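Local coordinates for protein MHC class I antigen (Ctenopharyngodon idella, PDB 5H5Z) that probably presents peptides to T cells at the surface of fish cells, as a heavy chain paired with beta-2-microglobulin, at residues Val179-Ser184 / Thr199-Ser204. Numbering follows the deposited sequence.
Sequences VSPQVS and TGFYPS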
ATOM      1  N   VAL A 179       3.422  17.426   6.473  1.00 26.84           N
ATOM      2  CA  VAL A 179       2.909  17.305   7.835  1.00 24.58           C
ATOM      3  C   VAL A 179       4.004  16.693   8.710  1.00 24.10           C
ATOM      4  O   VAL A 179       4.499  15.597   8.425  1.00 24.41           O
ATOM      5  CB  VAL A 179       1.629  16.439   7.897  1.00 26.48           C
ATOM      6  CG1 VAL A 179       1.014  16.492   9.287  1.00 27.48           C
ATOM      7  CG2 VAL A 179       0.609  16.896   6.862  1.00 24.90           C
ATOM      8  N   SER A 180       4.382  17.406   9.765  0.58 24.69           N
ATOM      9  CA  SER A 180       5.446  16.949  10.659  0.58 25.13           C
ATOM     10  C   SER A 180       5.004  15.771  11.538  0.58 22.93           C
ATOM     11  O   SER A 180       3.826  15.665  11.889  0.58 22.83           O
ATOM     12  CB  SER A 180       5.967  18.107  11.516  0.58 27.13           C
ATOM     13  OG  SER A 180       6.508  19.135  10.700  0.58 24.71           O
ATOM     14  N   PRO A 181       5.947  14.874  11.880  1.00 22.53           N
ATOM     15  CA  PRO A 181       5.599  13.747  12.756  1.00 22.26           C
ATOM     16  C   PRO A 181       5.259  14.183  14.176  1.00 21.88           C
ATOM     17  O   PRO A 181       5.843  15.140  14.702  1.00 24.54           O
ATOM     18  CB  PRO A 181       6.852  12.858  12.753  1.00 21.95           C
ATOM     19  CG  PRO A 181       7.939  13.652  12.139  1.00 24.91           C
ATOM     20  CD  PRO A 181       7.331  14.792  11.369  1.00 22.01           C
ATOM     21  N   GLN A 182       4.281  13.501  14.762  1.00 22.04           N
ATOM     22  CA  GLN A 182       4.023  13.590  16.193  1.00 22.04           C
ATOM     23  C   GLN A 182       4.879  12.511  16.842  1.00 22.54           C
ATOM     24  O   GLN A 182       4.766  11.337  16.497  1.00 22.16           O
ATOM     25  CB  GLN A 182       2.533  13.399  16.492  1.00 25.49           C
ATOM     26  CG  GLN A 182       1.647  14.470  15.858  1.00 34.14           C
ATOM     27  CD  GLN A 182       0.160  14.218  16.032  1.00 43.28           C
ATOM     28  OE1 GLN A 182      -0.579  14.103  15.048  1.00 44.04           O
ATOM     29  NE2 GLN A 182      -0.292  14.142  17.279  1.00 50.49           N
ATOM     30  N   VAL A 183       5.752  12.915  17.763  1.00 23.72           N
ATOM     31  CA  VAL A 183       6.782  12.023  18.296  1.00 23.15           C
ATOM     32  C   VAL A 183       6.597  11.784  19.789  1.00 24.26           C
ATOM     33  O   VAL A 183       6.387  12.731  20.553  1.00 25.71           O
ATOM     34  CB  VAL A 183       8.204  12.579  18.033  1.00 24.03           C
ATOM     35  CG1 VAL A 183       9.275  11.634  18.568  1.00 24.22           C
ATOM     36  CG2 VAL A 183       8.423  12.845  16.547  1.00 24.21           C
ATOM     37  N   SER A 184       6.666  10.515  20.194  1.00 21.15           N
ATOM     38  CA  SER A 184       6.646  10.146  21.612  1.00 22.49           C
ATOM     39  C   SER A 184       7.742   9.129  21.938  1.00 23.77           C
ATOM     40  O   SER A 184       8.188   8.382  21.062  1.00 23.41           O
ATOM     41  CB  SER A 184       5.278   9.581  22.010  1.00 23.00           C
ATOM     42  OG  SER A 184       4.258  10.560  21.896  1.00 30.82           O
ATOM     43  N   THR A 199       4.498   9.423  14.236  1.00 20.84           N
ATOM     44  CA  THR A 199       3.251   9.158  13.511  1.00 20.17           C
ATOM     45  C   THR A 199       2.622  10.415  12.905  1.00 20.77           C
ATOM     46  O   THR A 199       2.867  11.532  13.370  1.00 23.11           O
ATOM     47  CB  THR A 199       2.205   8.436  14.395  1.00 19.07           C
ATOM     48  OG1 THR A 199       1.176   7.877  13.566  1.00 21.49           O
ATOM     49  CG2 THR A 199       1.573   9.386  15.424  1.00 20.66           C
ATOM     50  N   GLY A 200       1.808  10.215  11.872  1.00 20.90           N
ATOM     51  CA  GLY A 200       0.986  11.283  11.315  1.00 21.75           C
ATOM     52  C   GLY A 200       1.685  12.156  10.299  1.00 20.88           C
ATOM     53  O   GLY A 200       1.201  13.234   9.967  1.00 25.10           O
ATOM     54  N   PHE A 201       2.820  11.691   9.796  1.00 20.47           N
ATOM     55  CA  PHE A 201       3.631  12.499   8.901  1.00 20.72           C
ATOM     56  C   PHE A 201       3.401  12.183   7.418  1.00 22.28           C
ATOM     57  O   PHE A 201       3.003  11.073   7.047  1.00 21.12           O
ATOM     58  CB  PHE A 201       5.122  12.414   9.273  1.00 20.57           C
ATOM     59  CG  PHE A 201       5.670  11.014   9.295  1.00 20.59           C
ATOM     60  CD1 PHE A 201       6.162  10.425   8.135  1.00 20.90           C
ATOM     61  CD2 PHE A 201       5.706  10.282  10.487  1.00 21.73           C
ATOM     62  CE1 PHE A 201       6.676   9.135   8.160  1.00 23.45           C
ATOM     63  CE2 PHE A 201       6.213   8.992  10.512  1.00 20.99           C
ATOM     64  CZ  PHE A 201       6.696   8.415   9.346  1.00 21.84           C
ATOM     65  N   TYR A 202       3.646  13.195   6.591  1.00 21.47           N
ATOM     66  CA  TYR A 202       3.625  13.076   5.138  1.00 22.23           C
ATOM     67  C   TYR A 202       4.547  14.159   4.586  1.00 22.23           C
ATOM     68  O   TYR A 202       4.523  15.282   5.092  1.00 23.72           O
ATOM     69  CB  TYR A 202       2.205  13.265   4.602  1.00 22.29           C
ATOM     70  CG  TYR A 202       2.055  12.887   3.151  1.00 21.09           C
ATOM     71  CD1 TYR A 202       2.298  13.820   2.134  1.00 21.33           C
ATOM     72  CD2 TYR A 202       1.665  11.597   2.786  1.00 24.25           C
ATOM     73  CE1 TYR A 202       2.168  13.471   0.802  1.00 23.30           C
ATOM     74  CE2 TYR A 202       1.523  11.241   1.448  1.00 25.31           C
ATOM     75  CZ  TYR A 202       1.777  12.182   0.467  1.00 26.25           C
ATOM     76  OH  TYR A 202       1.641  11.835  -0.856  1.00 28.83           O
ATOM     77  N   PRO A 203       5.375  13.838   3.564  1.00 24.69           N
ATOM     78  CA  PRO A 203       5.571  12.556   2.858  1.00 25.57           C
ATOM     79  C   PRO A 203       6.188  11.466   3.737  1.00 25.58           C
ATOM     80  O   PRO A 203       6.526  11.717   4.894  1.00 26.68           O
ATOM     81  CB  PRO A 203       6.525  12.916   1.706  1.00 27.92           C
ATOM     82  CG  PRO A 203       6.521  14.400   1.624  1.00 30.74           C
ATOM     83  CD  PRO A 203       6.245  14.889   3.008  1.00 28.30           C
ATOM     84  N   SER A 204       6.347  10.271   3.182  1.00 24.35           N
ATOM     85  CA  SER A 204       6.656   9.087   3.994  1.00 25.87           C
ATOM     86  C   SER A 204       8.094   8.971   4.511  1.00 25.85           C
ATOM     87  O   SER A 204       8.339   8.253   5.482  1.00 27.93           O
ATOM     88  CB  SER A 204       6.258   7.812   3.249  1.00 26.13           C
ATOM     89  OG  SER A 204       7.165   7.553   2.199  1.00 29.73           O
TER
HETATM   90  O   HOH W   1       1.121  14.933  12.496  1.00 43.92           O
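Gln182 and Thr199 face each other as an antiparallel hydrogen-bonded pair: Gln182 N donates to Thr199 O at 2.8 Å, nearly straight at 167°, and Thr199 N returns a bond to Gln182 O at 3.0 Å. Further along, Val179 and Tyr202 make a second such pair, with Val179 N 2.8 Å from Tyr202 O and Tyr202 N using a lone pair of Val179 O. Between the two pairs water 1 lies within hydrogen-bonding distance of both Ser180 O and Gly200 O, bridging the two backbones. Pro181, lacking an N-H, suits this interval because no backbone donor is lost there. Gly200 and Phe201 both face Phe234 on the next strand, a G1 beta bulge, and Gly200 holds the positive phi that glycine tolerates readily. The bulge lies where the first hairpin of the immunoglobulin C1-set domain ends and the chain turns its corner toward the cis-proline Pro203. Val179, beta-branched and at home in extended backbone, places CG1 anti to its backbone N (chi1 -172°), bringing that methyl within 3.3 Å of Gly200 O. On the buried side, Phe201 CG sits between its backbone N and carbonyl carbon (chi1 56°), which sets the ring beside Pro181: Pro181 CB meets Phe201 CD2 obliquely at 3.6 Å, a rigid pyrrolidine against a broad aromatic ring, both apolar as the sandwich interior requires; Val256 touches the proline and Leu226 the ring. On the other face, exposed Gln182 extends a long polar chain, its CB 4.3 Å from Thr199 CG2, both residues packing on Tyr14 of beta-2-microglobulin. Threonine adds a hydroxyl to that methyl: OG1 hydrogen-bonds His13 O of beta-2-microglobulin and Asn229 ND2 of its own chain.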